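Sulfotransferase (Mycobacterium tuberculosis, PDB 2ZQ5) probably transfers a sulfuryl group to an acceptor substrate, with PAPS as the likely donor, as in other sulfotransferases. Local coordinates at residues 37-42 with 197-202; 45-48 with 52-55; 207-212 with 239-244; 311-316 with 328-333. All coordinates share one frame; numbering follows the deposited sequence.

Interaction 1: residues 37-42 with 197-202; sequences REALGV and ADWLSR
Trp-199 swings its indole across to residues 37-42 because CG stands anti to the backbone N (chi1 176°). Glu-38 makes the same choice on the facing helix (chi1 -170°), and its extended chain carries the carboxylate out to the indole nitrogen. Trp-199 NE1 donates to Glu-38 OE2 at 2.8 Å. The bond is bent, 147° at the hydrogen. NE1 approaches OE2 from above the carboxylate plane, and the oxygen lies a little off the indole plane. Glu-38 OE1 has its own partner, the side-chain amide of Asn-35, so both oxygens of the carboxylate are held. Val-42 covers one face of the indole. Its CG2 sits 3.9 Å from the centroid of the five-membered ring of Trp-199, almost on the ring normal, in a CH-pi contact. Val-42 CG1 packs on Trp-199 CB at 3.8 Å. The far end of the indole reaches Ala-39, where CB lies 3.5 Å from Trp-199 CH2. The ring of His-183 meets the indole. One large side chain spans two nearly antiparallel helices whose local axes come no closer than 10.6 Å. This is helix-helix packing in the sulfotransferase fold, with Trp-199 set between helix 36-50 and helix 194-201.

Interaction 2: residues 45-48 with 52-55; sequences DAYQ and GLTV
Tyr-47 and Leu-53 make the close part of this contact. Leu-53 CD1 rests 4.0 Å from Tyr-47 CB and 4.1 Å from Tyr-47 CD1, so it touches the root of the aromatic side chain and one near ring carbon. The methyl comes in obliquely to the ring, and the two side chains are slanted against each other. Leu-53 CG lies anti to its own carbonyl carbon (chi1 -60°), which directs the branch back at helix 36-50. Asn-61 of helix 55-81 touches both Tyr-47 and Leu-53, and Tyr-187 and Val-193 pack on Tyr-47. The motif is a short loop joining two successive helices. Helix 36-50 ends, Gly-52 leaves right-handed helical geometry with positive phi (51°), and Thr-54 is the N-cap of helix 55-81, its OG1 bonded to the backbone N of Gly-57. The backbone side of the contact is looser. Tyr-47 O and Gly-52 N are 4.3 Å apart, with no direct hydrogen bond across the segments. A water fills the role instead. It donates to Tyr-47 O at 2.7 Å and accepts from Leu-53 N at 2.9 Å. Gly-52, on this side, is partly exposed.

Interaction 3: residues 207-212 with 239-244; sequences PSYCRH and LDALMA
Tyr-209 lays its ring against Ala-241 and Leu-242 of helix 239-245. The contact is helix-on-helix packing between helix 206-219 and helix 239-245, within a P-loop-type alpha/beta fold of the sulfotransferase family. One face of the ring is turned to the start of Leu-242, with the backbone N of that residue over it. Leu-242 CA is 3.7 Å from Tyr-209 CD2, so the helix backbone itself forms part of the packing surface. The side chain of Leu-242 then runs obliquely past the ring, and its CB is 3.9 Å from Tyr-209 CE2. In Leu-242, CG is anti to the backbone N (chi1 -171°), and it lies 4.1 Å from Tyr-209 CE2. Ala-241 meets CD1, on the other side of the ring, from an oblique direction. Its methyl is small, and the two backbones come close here: Tyr-209 CA and Ala-241 CA are 6.3 Å apart. No hydrogen bond crosses between the segments. All three touching residues are buried, and the phenol oxygen has a polar partner in Ser-234 OG. On the Ala-241 side, the methyl carbon CB lies 4.0 Å from Tyr-209 CD1.

Interaction 4: residues 311-316 with 328-333; sequences QFYDVD and VADIYR
Tyr-313 reaches from strand 312-316 to helix 324-334, and its ring and hydroxyl carry most of the contact. From CB the side chain sets out toward the helix, with CG anti to the backbone N (chi1 -170°). Next, CD2 and CE2 both lie by Ile-331, with CE2 at 3.7 Å from Ile-331 CG1. That methylene sits over one face, 3.9 Å from the centroid of the Tyr-313 ring, and makes a CH-pi contact offset toward the rim. On the other side, CE1 passes Asp-330 OD2 at 3.4 Å, and CZ is equally near it. At the tip, Tyr-313 OH donates to Asp-330 OD2 at 2.5 Å, unusually short, so the exact length is doubtful. The carboxylate oxygen lies at the ring edge, near its plane, while the carboxylate plane is turned 69° from the ring. Val-315 CG2, also at the ring edge, packs on Ile-331 CD1 at 3.9 Å. Strand 312-316 is outermost within this chain in the parallel sheet, and residues 328-333 run nearly antiparallel to it, as in the alpha/beta fold of sulfotransferases. Arg-333 grips Asp-330 OD1 side-on, with NE at 2.8 Å and NH2 further off, both from one face of the carboxylate. NH2 also makes a long, weak bond to OD2. Arg-333 would favour the ionised form of Asp-330, consistent with OD2 accepting from the phenol, though it would also draw charge from the carboxylate.

How the interactions relate
Interactions 1 and 2 share helix 36-50, and their centres are 16 Å apart. Interaction 2 is nested inside the long chain loop that interaction 1 closes. Interaction 3 follows in series. Its centre also lies 16 Å from that of interaction 1, and helix 194-201 leads on to helix 206-219, but the nearest atoms stay about 7 Å apart. Interactions 3 and 4 touch: Leu-239 CD2 packs on Phe-312 CE1 at 3.8 Å, which connects helix 239-245 to the edge strand. Interactions 2 and 4 lie on opposite sides of the chain's centre, with centres 41 Å apart. All four contacts join parts of the fold, and none includes a residue known to belong to the active site.

Interaction 1: residues 37-42 with 197-202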
loop_
_atom_site.group_PDB
_atom_site.type_symbol
_atom_site.label_atom_id
_atom_site.label_comp_id
_atom_site.label_asym_id
_atom_site.label_seq_id
_atom_site.Cartn_x
_atom_site.Cartn_y
_atom_site.Cartn_z
ATOM N N ARG A 37 -6.490 -17.753 -1.935
ATOM C CA ARG A 37 -5.930 -19.016 -1.474
ATOM C C ARG A 37 -4.683 -19.408 -2.260
ATOM O O ARG A 37 -3.676 -19.801 -1.667
ATOM C CB ARG A 37 -6.977 -20.128 -1.553
ATOM C CG ARG A 37 -8.002 -20.074 -0.430
ATOM C CD ARG A 37 -9.007 -21.209 -0.543
ATOM N NE ARG A 37 -9.828 -21.344 0.659
ATOM C CZ ARG A 37 -9.357 -21.694 1.853
ATOM N NH1 ARG A 37 -8.066 -21.948 2.013
ATOM N NH2 ARG A 37 -10.180 -21.796 2.888
ATOM N N GLU A 38 -4.744 -19.303 -3.585
ATOM C CA GLU A 38 -3.584 -19.644 -4.407
ATOM C C GLU A 38 -2.449 -18.684 -4.075
ATOM O O GLU A 38 -1.296 -19.093 -3.932
ATOM C CB GLU A 38 -3.897 -19.535 -5.905
ATOM C CG GLU A 38 -2.781 -20.121 -6.782
ATOM C CD GLU A 38 -2.885 -19.745 -8.254
ATOM O OE1 GLU A 38 -3.991 -19.407 -8.719
ATOM O OE2 GLU A 38 -1.851 -19.803 -8.957
ATOM N N ALA A 39 -2.782 -17.403 -3.958
ATOM C CA ALA A 39 -1.786 -16.386 -3.649
ATOM C C ALA A 39 -1.081 -16.698 -2.332
ATOM O O ALA A 39 0.145 -16.638 -2.251
ATOM C CB ALA A 39 -2.448 -15.011 -3.582
ATOM N N LEU A 40 -1.854 -17.039 -1.305
ATOM C CA LEU A 40 -1.276 -17.353 -0.004
ATOM C C LEU A 40 -0.349 -18.566 -0.090
ATOM O O LEU A 40 0.730 -18.569 0.500
ATOM C CB LEU A 40 -2.391 -17.608 1.018
ATOM C CG LEU A 40 -1.947 -17.914 2.453
ATOM C CD1 LEU A 40 -1.019 -16.817 2.972
ATOM C CD2 LEU A 40 -3.181 -18.039 3.335
ATOM N N GLY A 41 -0.768 -19.585 -0.833
ATOM C CA GLY A 41 0.052 -20.776 -0.978
ATOM C C GLY A 41 1.374 -20.484 -1.660
ATOM O O GLY A 41 2.425 -20.962 -1.233
ATOM N N VAL A 42 1.322 -19.701 -2.731
ATOM C CA VAL A 42 2.530 -19.335 -3.463
ATOM C C VAL A 42 3.448 -18.495 -2.577
ATOM O O VAL A 42 4.665 -18.688 -2.563
ATOM C CB VAL A 42 2.178 -18.541 -4.738
ATOM C CG1 VAL A 42 3.438 -17.956 -5.360
ATOM C CG2 VAL A 42 1.478 -19.453 -5.735
ATOM N N ALA A 197 7.084 -13.000 -6.457
ATOM C CA ALA A 197 7.139 -11.812 -7.303
ATOM C C ALA A 197 6.847 -12.192 -8.759
ATOM O O ALA A 197 6.102 -11.499 -9.453
ATOM C CB ALA A 197 8.516 -11.150 -7.194
ATOM N N ASP A 198 7.436 -13.299 -9.202
ATOM C CA ASP A 198 7.261 -13.803 -10.562
ATOM C C ASP A 198 5.811 -14.204 -10.803
ATOM O O ASP A 198 5.219 -13.863 -11.828
ATOM C CB ASP A 198 8.170 -15.015 -10.783
ATOM C CG ASP A 198 7.952 -15.675 -12.134
ATOM O OD1 ASP A 198 8.276 -15.047 -13.161
ATOM O OD2 ASP A 198 7.452 -16.821 -12.164
ATOM N N TRP A 199 5.246 -14.941 -9.852
ATOM C CA TRP A 199 3.864 -15.383 -9.948
ATOM C C TRP A 199 2.943 -14.166 -10.032
ATOM O O TRP A 199 2.066 -14.087 -10.892
ATOM C CB TRP A 199 3.505 -16.225 -8.717
ATOM C CG TRP A 199 2.069 -16.667 -8.669
ATOM C CD1 TRP A 199 1.521 -17.751 -9.293
ATOM C CD2 TRP A 199 0.994 -16.013 -7.983
ATOM N NE1 TRP A 199 0.169 -17.812 -9.038
ATOM C CE2 TRP A 199 -0.179 -16.756 -8.237
ATOM C CE3 TRP A 199 0.909 -14.868 -7.179
ATOM C CZ2 TRP A 199 -1.426 -16.390 -7.715
ATOM C CZ3 TRP A 199 -0.332 -14.503 -6.659
ATOM C CH2 TRP A 199 -1.482 -15.265 -6.932
ATOM N N LEU A 200 3.153 -13.209 -9.135
ATOM C CA LEU A 200 2.323 -12.013 -9.108
ATOM C C LEU A 200 2.369 -11.234 -10.421
ATOM O O LEU A 200 1.350 -10.690 -10.859
ATOM C CB LEU A 200 2.747 -11.115 -7.940
ATOM C CG LEU A 200 1.867 -9.897 -7.649
ATOM C CD1 LEU A 200 0.428 -10.345 -7.380
ATOM C CD2 LEU A 200 2.429 -9.144 -6.448
ATOM N N SER A 201 3.538 -11.195 -11.059
ATOM C CA SER A 201 3.683 -10.465 -12.319
ATOM C C SER A 201 2.829 -11.062 -13.440
ATOM O O SER A 201 2.585 -10.405 -14.449
ATOM C CB SER A 201 5.150 -10.432 -12.755
ATOM O OG SER A 201 5.541 -11.660 -13.334
ATOM N N ARG A 202 2.372 -12.297 -13.257
ATOM C CA ARG A 202 1.551 -12.978 -14.258
ATOM C C ARG A 202 0.061 -12.983 -13.911
ATOM O O ARG A 202 -0.752 -13.497 -14.675
ATOM C CB ARG A 202 2.020 -14.431 -14.421
ATOM C CG ARG A 202 3.399 -14.591 -15.046
ATOM C CD ARG A 202 3.817 -16.055 -15.134
ATOM N NE ARG A 202 4.531 -16.518 -13.942
ATOM C CZ ARG A 202 4.081 -17.450 -13.108
ATOM N NH1 ARG A 202 2.908 -18.030 -13.321
ATOM N NH2 ARG A 202 4.812 -17.811 -12.062
#

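Interaction 2: residues 45-48 with 52-55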
loop_
_atom_site.group_PDB
_atom_site.type_symbol
_atom_site.label_atom_id
_atom_site.label_comp_id
_atom_site.label_asym_id
_atom_site.label_seq_id
_atom_site.Cartn_x
_atom_site.Cartn_y
_atom_site.Cartn_z
ATOM N N ASP A 45 5.085 -20.734 0.099
ATOM C CA ASP A 45 6.134 -21.565 -0.482
ATOM C C ASP A 45 7.383 -20.722 -0.719
ATOM O O ASP A 45 8.506 -21.204 -0.577
ATOM C CB ASP A 45 5.678 -22.185 -1.809
ATOM C CG ASP A 45 4.712 -23.343 -1.619
ATOM O OD1 ASP A 45 4.464 -23.747 -0.461
ATOM O OD2 ASP A 45 4.203 -23.854 -2.640
ATOM N N ALA A 46 7.188 -19.457 -1.077
ATOM C CA ALA A 46 8.315 -18.570 -1.323
ATOM C C ALA A 46 9.039 -18.252 -0.018
ATOM O O ALA A 46 10.261 -18.346 0.059
ATOM C CB ALA A 46 7.834 -17.285 -1.985
ATOM N N TYR A 47 8.288 -17.882 1.014
ATOM C CA TYR A 47 8.899 -17.563 2.300
ATOM C C TYR A 47 9.712 -18.725 2.842
ATOM O O TYR A 47 10.872 -18.573 3.220
ATOM C CB TYR A 47 7.836 -17.210 3.345
ATOM C CG TYR A 47 7.294 -15.803 3.270
ATOM C CD1 TYR A 47 8.149 -14.708 3.172
ATOM C CD2 TYR A 47 5.923 -15.563 3.335
ATOM C CE1 TYR A 47 7.655 -13.406 3.137
ATOM C CE2 TYR A 47 5.417 -14.264 3.306
ATOM C CZ TYR A 47 6.288 -13.193 3.204
ATOM O OH TYR A 47 5.799 -11.911 3.146
ATOM N N GLN A 48 9.090 -19.895 2.867
ATOM C CA GLN A 48 9.729 -21.076 3.419
ATOM C C GLN A 48 10.768 -21.742 2.522
ATOM O O GLN A 48 11.580 -22.532 2.999
ATOM C CB GLN A 48 8.632 -22.060 3.845
ATOM C CG GLN A 48 7.594 -21.378 4.747
ATOM C CD GLN A 48 6.482 -22.294 5.226
ATOM O OE1 GLN A 48 5.816 -22.956 4.430
ATOM N NE2 GLN A 48 6.265 -22.318 6.538
ATOM N N GLY A 52 14.924 -17.297 3.346
ATOM C CA GLY A 52 15.944 -17.426 4.378
ATOM C C GLY A 52 15.560 -16.779 5.696
ATOM O O GLY A 52 16.380 -16.129 6.348
ATOM N N LEU A 53 14.310 -16.967 6.103
ATOM C CA LEU A 53 13.822 -16.373 7.337
ATOM C C LEU A 53 14.459 -16.940 8.599
ATOM O O LEU A 53 14.783 -18.123 8.674
ATOM C CB LEU A 53 12.301 -16.536 7.434
ATOM C CG LEU A 53 11.473 -15.892 6.320
ATOM C CD1 LEU A 53 9.998 -16.147 6.592
ATOM C CD2 LEU A 53 11.755 -14.398 6.247
ATOM N N THR A 54 14.641 -16.066 9.579
ATOM C CA THR A 54 15.196 -16.439 10.874
ATOM C C THR A 54 13.997 -16.765 11.759
ATOM O O THR A 54 12.859 -16.758 11.294
ATOM C CB THR A 54 15.938 -15.263 11.511
ATOM O OG1 THR A 54 15.040 -14.151 11.633
ATOM C CG2 THR A 54 17.131 -14.858 10.659
ATOM N N VAL A 55 14.248 -17.051 13.032
ATOM C CA VAL A 55 13.159 -17.346 13.957
ATOM C C VAL A 55 12.280 -16.104 14.056
ATOM O O VAL A 55 11.051 -16.192 14.038
ATOM C CB VAL A 55 13.702 -17.703 15.358
ATOM C CG1 VAL A 55 12.557 -17.807 16.359
ATOM C CG2 VAL A 55 14.459 -19.017 15.291
HETATM O O HOH W 1 12.551 -19.103 5.212
#

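Interaction 3: residues 207-212 with 239-244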
loop_
_atom_site.group_PDB
_atom_site.type_symbol
_atom_site.label_atom_id
_atom_site.label_comp_id
_atom_site.label_asym_id
_atom_site.label_seq_id
_atom_site.Cartn_x
_atom_site.Cartn_y
_atom_site.Cartn_z
ATOM N N PRO A 207 -9.660 -8.957 -9.816
ATOM C CA PRO A 207 -10.459 -9.403 -8.670
ATOM C C PRO A 207 -10.036 -8.725 -7.368
ATOM O O PRO A 207 -10.874 -8.404 -6.527
ATOM C CB PRO A 207 -10.223 -10.912 -8.649
ATOM C CG PRO A 207 -9.990 -11.232 -10.100
ATOM C CD PRO A 207 -9.090 -10.105 -10.541
ATOM N N SER A 208 -8.734 -8.504 -7.209
ATOM C CA SER A 208 -8.220 -7.851 -6.007
ATOM C C SER A 208 -8.659 -6.393 -5.952
ATOM O O SER A 208 -8.971 -5.876 -4.881
ATOM C CB SER A 208 -6.693 -7.930 -5.957
ATOM O OG SER A 208 -6.262 -9.256 -5.719
ATOM N N TYR A 209 -8.679 -5.720 -7.098
ATOM C CA TYR A 209 -9.112 -4.328 -7.102
ATOM C C TYR A 209 -10.617 -4.218 -6.906
ATOM O O TYR A 209 -11.104 -3.238 -6.349
ATOM C CB TYR A 209 -8.657 -3.617 -8.380
ATOM C CG TYR A 209 -7.272 -3.026 -8.230
ATOM C CD1 TYR A 209 -6.153 -3.848 -8.085
ATOM C CD2 TYR A 209 -7.089 -1.645 -8.162
ATOM C CE1 TYR A 209 -4.887 -3.312 -7.870
ATOM C CE2 TYR A 209 -5.821 -1.094 -7.949
ATOM C CZ TYR A 209 -4.728 -1.935 -7.802
ATOM O OH TYR A 209 -3.475 -1.413 -7.576
ATOM N N CYS A 210 -11.357 -5.225 -7.353
ATOM C CA CYS A 210 -12.795 -5.218 -7.151
ATOM C C CYS A 210 -13.068 -5.293 -5.647
ATOM O O CYS A 210 -13.989 -4.645 -5.137
ATOM C CB CYS A 210 -13.426 -6.401 -7.878
ATOM S SG CYS A 210 -13.622 -6.123 -9.652
ATOM N N ARG A 211 -12.263 -6.072 -4.930
ATOM C CA ARG A 211 -12.437 -6.182 -3.486
ATOM C C ARG A 211 -12.036 -4.854 -2.832
ATOM O O ARG A 211 -12.666 -4.397 -1.875
ATOM C CB ARG A 211 -11.592 -7.330 -2.929
ATOM C CG ARG A 211 -11.914 -7.639 -1.480
ATOM C CD ARG A 211 -10.933 -8.612 -0.857
ATOM N NE ARG A 211 -11.260 -8.823 0.551
ATOM C CZ ARG A 211 -12.182 -9.677 0.986
ATOM N NH1 ARG A 211 -12.865 -10.422 0.127
ATOM N NH2 ARG A 211 -12.446 -9.759 2.284
ATOM N N HIS A 212 -10.982 -4.241 -3.360
ATOM C CA HIS A 212 -10.495 -2.953 -2.876
ATOM C C HIS A 212 -11.663 -1.959 -2.937
ATOM O O HIS A 212 -11.933 -1.237 -1.977
ATOM C CB HIS A 212 -9.318 -2.525 -3.770
ATOM C CG HIS A 212 -8.764 -1.161 -3.485
ATOM N ND1 HIS A 212 -9.296 -0.012 -4.031
ATOM C CD2 HIS A 212 -7.665 -0.774 -2.794
ATOM C CE1 HIS A 212 -8.545 1.022 -3.694
ATOM N NE2 HIS A 212 -7.548 0.585 -2.944
ATOM N N LEU A 239 -2.316 -1.139 -13.246
ATOM C CA LEU A 239 -3.112 -0.084 -13.843
ATOM C C LEU A 239 -4.324 -0.599 -14.615
ATOM O O LEU A 239 -5.394 0.005 -14.549
ATOM C CB LEU A 239 -2.245 0.790 -14.748
ATOM C CG LEU A 239 -2.983 1.977 -15.368
ATOM C CD1 LEU A 239 -3.564 2.869 -14.274
ATOM C CD2 LEU A 239 -2.022 2.759 -16.253
ATOM N N ASP A 240 -4.180 -1.702 -15.347
ATOM C CA ASP A 240 -5.327 -2.214 -16.089
ATOM C C ASP A 240 -6.454 -2.608 -15.143
ATOM O O ASP A 240 -7.622 -2.339 -15.421
ATOM C CB ASP A 240 -4.946 -3.413 -16.968
ATOM C CG ASP A 240 -4.054 -3.026 -18.137
ATOM O OD1 ASP A 240 -4.274 -1.953 -18.738
ATOM O OD2 ASP A 240 -3.138 -3.808 -18.465
ATOM N N ALA A 241 -6.111 -3.238 -14.021
ATOM C CA ALA A 241 -7.121 -3.642 -13.050
ATOM C C ALA A 241 -7.740 -2.404 -12.417
ATOM O O ALA A 241 -8.945 -2.354 -12.160
ATOM C CB ALA A 241 -6.499 -4.526 -11.972
ATOM N N LEU A 242 -6.903 -1.406 -12.164
ATOM C CA LEU A 242 -7.359 -0.164 -11.571
ATOM C C LEU A 242 -8.386 0.500 -12.486
ATOM O O LEU A 242 -9.475 0.867 -12.041
ATOM C CB LEU A 242 -6.154 0.757 -11.338
ATOM C CG LEU A 242 -6.337 2.045 -10.529
ATOM C CD1 LEU A 242 -4.969 2.540 -10.085
ATOM C CD2 LEU A 242 -7.058 3.106 -11.349
ATOM N N MET A 243 -8.050 0.640 -13.765
ATOM C CA MET A 243 -8.969 1.272 -14.709
ATOM C C MET A 243 -10.225 0.440 -14.959
ATOM O O MET A 243 -11.294 0.994 -15.208
ATOM C CB MET A 243 -8.259 1.564 -16.036
ATOM C CG MET A 243 -7.070 2.512 -15.910
ATOM S SD MET A 243 -7.488 4.108 -15.157
ATOM C CE MET A 243 -8.037 5.022 -16.578
ATOM N N ALA A 244 -10.111 -0.881 -14.896
ATOM C CA ALA A 244 -11.283 -1.728 -15.111
ATOM C C ALA A 244 -12.264 -1.549 -13.953
ATOM O O ALA A 244 -13.483 -1.567 -14.141
ATOM C CB ALA A 244 -10.864 -3.191 -15.223
#

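Interaction 4: residues 311-316 with 328-333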
loop_
_atom_site.group_PDB
_atom_site.type_symbol
_atom_site.label_atom_id
_atom_site.label_comp_id
_atom_site.label_asym_id
_atom_site.label_seq_id
_atom_site.Cartn_x
_atom_site.Cartn_y
_atom_site.Cartn_z
ATOM N N GLN A 311 -6.700 11.606 -17.995
ATOM C CA GLN A 311 -6.853 11.027 -16.664
ATOM C C GLN A 311 -5.535 10.774 -15.944
ATOM O O GLN A 311 -5.516 10.130 -14.897
ATOM C CB GLN A 311 -7.638 9.719 -16.752
ATOM C CG GLN A 311 -9.095 9.910 -17.151
ATOM C CD GLN A 311 -9.846 8.602 -17.312
ATOM O OE1 GLN A 311 -10.035 7.849 -16.349
ATOM N NE2 GLN A 311 -10.278 8.319 -18.532
ATOM N N PHE A 312 -4.440 11.288 -16.493
ATOM C CA PHE A 312 -3.122 11.087 -15.893
ATOM C C PHE A 312 -2.360 12.388 -15.715
ATOM O O PHE A 312 -2.509 13.321 -16.507
ATOM C CB PHE A 312 -2.288 10.139 -16.761
ATOM C CG PHE A 312 -2.816 8.740 -16.806
ATOM C CD1 PHE A 312 -2.299 7.757 -15.966
ATOM C CD2 PHE A 312 -3.862 8.411 -17.659
ATOM C CE1 PHE A 312 -2.820 6.466 -15.977
ATOM C CE2 PHE A 312 -4.391 7.126 -17.676
ATOM C CZ PHE A 312 -3.870 6.149 -16.832
ATOM N N TYR A 313 -1.539 12.437 -14.674
ATOM C CA TYR A 313 -0.726 13.612 -14.386
ATOM C C TYR A 313 0.608 13.149 -13.820
ATOM O O TYR A 313 0.649 12.263 -12.964
ATOM C CB TYR A 313 -1.422 14.516 -13.361
ATOM C CG TYR A 313 -0.758 15.867 -13.182
ATOM C CD1 TYR A 313 -1.192 16.979 -13.899
ATOM C CD2 TYR A 313 0.318 16.026 -12.311
ATOM C CE1 TYR A 313 -0.569 18.217 -13.754
ATOM C CE2 TYR A 313 0.951 17.258 -12.160
ATOM C CZ TYR A 313 0.501 18.347 -12.882
ATOM O OH TYR A 313 1.125 19.565 -12.728
ATOM N N ASP A 314 1.695 13.740 -14.306
ATOM C CA ASP A 314 3.035 13.404 -13.839
ATOM C C ASP A 314 3.583 14.535 -12.989
ATOM O O ASP A 314 3.587 15.693 -13.412
ATOM C CB ASP A 314 3.972 13.167 -15.023
ATOM C CG ASP A 314 3.575 11.966 -15.846
ATOM O OD1 ASP A 314 3.679 10.831 -15.331
ATOM O OD2 ASP A 314 3.153 12.156 -17.004
ATOM N N VAL A 315 4.044 14.197 -11.790
ATOM C CA VAL A 315 4.601 15.181 -10.874
ATOM C C VAL A 315 6.081 14.913 -10.648
ATOM O O VAL A 315 6.474 13.785 -10.355
ATOM C CB VAL A 315 3.900 15.133 -9.497
ATOM C CG1 VAL A 315 4.599 16.074 -8.524
ATOM C CG2 VAL A 315 2.439 15.510 -9.641
ATOM N N ASP A 316 6.904 15.947 -10.789
ATOM C CA ASP A 316 8.336 15.799 -10.562
ATOM C C ASP A 316 8.631 16.155 -9.115
ATOM O O ASP A 316 8.139 17.162 -8.603
ATOM C CB ASP A 316 9.133 16.712 -11.496
ATOM C CG ASP A 316 9.133 16.222 -12.928
ATOM O OD1 ASP A 316 9.553 15.067 -13.163
ATOM O OD2 ASP A 316 8.718 16.990 -13.820
ATOM N N VAL A 328 -0.256 21.082 -6.400
ATOM C CA VAL A 328 -1.603 20.577 -6.161
ATOM C C VAL A 328 -2.615 21.387 -6.963
ATOM O O VAL A 328 -3.564 20.836 -7.519
ATOM C CB VAL A 328 -1.974 20.657 -4.666
ATOM C CG1 VAL A 328 -3.439 20.283 -4.469
ATOM C CG2 VAL A 328 -1.080 19.729 -3.864
ATOM N N ALA A 329 -2.408 22.698 -7.022
ATOM C CA ALA A 329 -3.309 23.567 -7.766
ATOM C C ALA A 329 -3.317 23.179 -9.239
ATOM O O ALA A 329 -4.359 23.218 -9.889
ATOM C CB ALA A 329 -2.887 25.024 -7.610
ATOM N N ASP A 330 -2.155 22.796 -9.761
ATOM C CA ASP A 330 -2.063 22.411 -11.163
ATOM C C ASP A 330 -2.706 21.046 -11.397
ATOM O O ASP A 330 -3.246 20.785 -12.469
ATOM C CB ASP A 330 -0.604 22.392 -11.625
ATOM C CG ASP A 330 -0.475 22.486 -13.133
ATOM O OD1 ASP A 330 -0.957 23.486 -13.705
ATOM O OD2 ASP A 330 0.103 21.567 -13.750
ATOM N N ILE A 331 -2.643 20.176 -10.394
ATOM C CA ILE A 331 -3.255 18.856 -10.501
ATOM C C ILE A 331 -4.768 19.038 -10.594
ATOM O O ILE A 331 -5.427 18.424 -11.434
ATOM C CB ILE A 331 -2.904 17.979 -9.280
ATOM C CG1 ILE A 331 -1.426 17.585 -9.343
ATOM C CG2 ILE A 331 -3.789 16.734 -9.247
ATOM C CD1 ILE A 331 -0.925 16.864 -8.113
ATOM N N TYR A 332 -5.317 19.889 -9.731
ATOM C CA TYR A 332 -6.751 20.158 -9.750
ATOM C C TYR A 332 -7.147 20.769 -11.092
ATOM O O TYR A 332 -8.155 20.389 -11.685
ATOM C CB TYR A 332 -7.138 21.118 -8.623
ATOM C CG TYR A 332 -7.420 20.453 -7.291
ATOM C CD1 TYR A 332 -6.428 19.746 -6.612
ATOM C CD2 TYR A 332 -8.679 20.555 -6.697
ATOM C CE1 TYR A 332 -6.682 19.161 -5.371
ATOM C CE2 TYR A 332 -8.943 19.975 -5.461
ATOM C CZ TYR A 332 -7.940 19.281 -4.802
ATOM O OH TYR A 332 -8.189 18.726 -3.567
ATOM N N ARG A 333 -6.342 21.716 -11.568
ATOM C CA ARG A 333 -6.608 22.372 -12.842
ATOM C C ARG A 333 -6.649 21.348 -13.968
ATOM O O ARG A 333 -7.583 21.322 -14.767
ATOM C CB ARG A 333 -5.521 23.407 -13.144
ATOM C CG ARG A 333 -5.700 24.118 -14.482
ATOM C CD ARG A 333 -4.419 24.820 -14.917
ATOM N NE ARG A 333 -3.321 23.872 -15.098
ATOM C CZ ARG A 333 -3.311 22.899 -16.005
ATOM N NH1 ARG A 333 -4.341 22.738 -16.824
ATOM N NH2 ARG A 333 -2.273 22.076 -16.085
#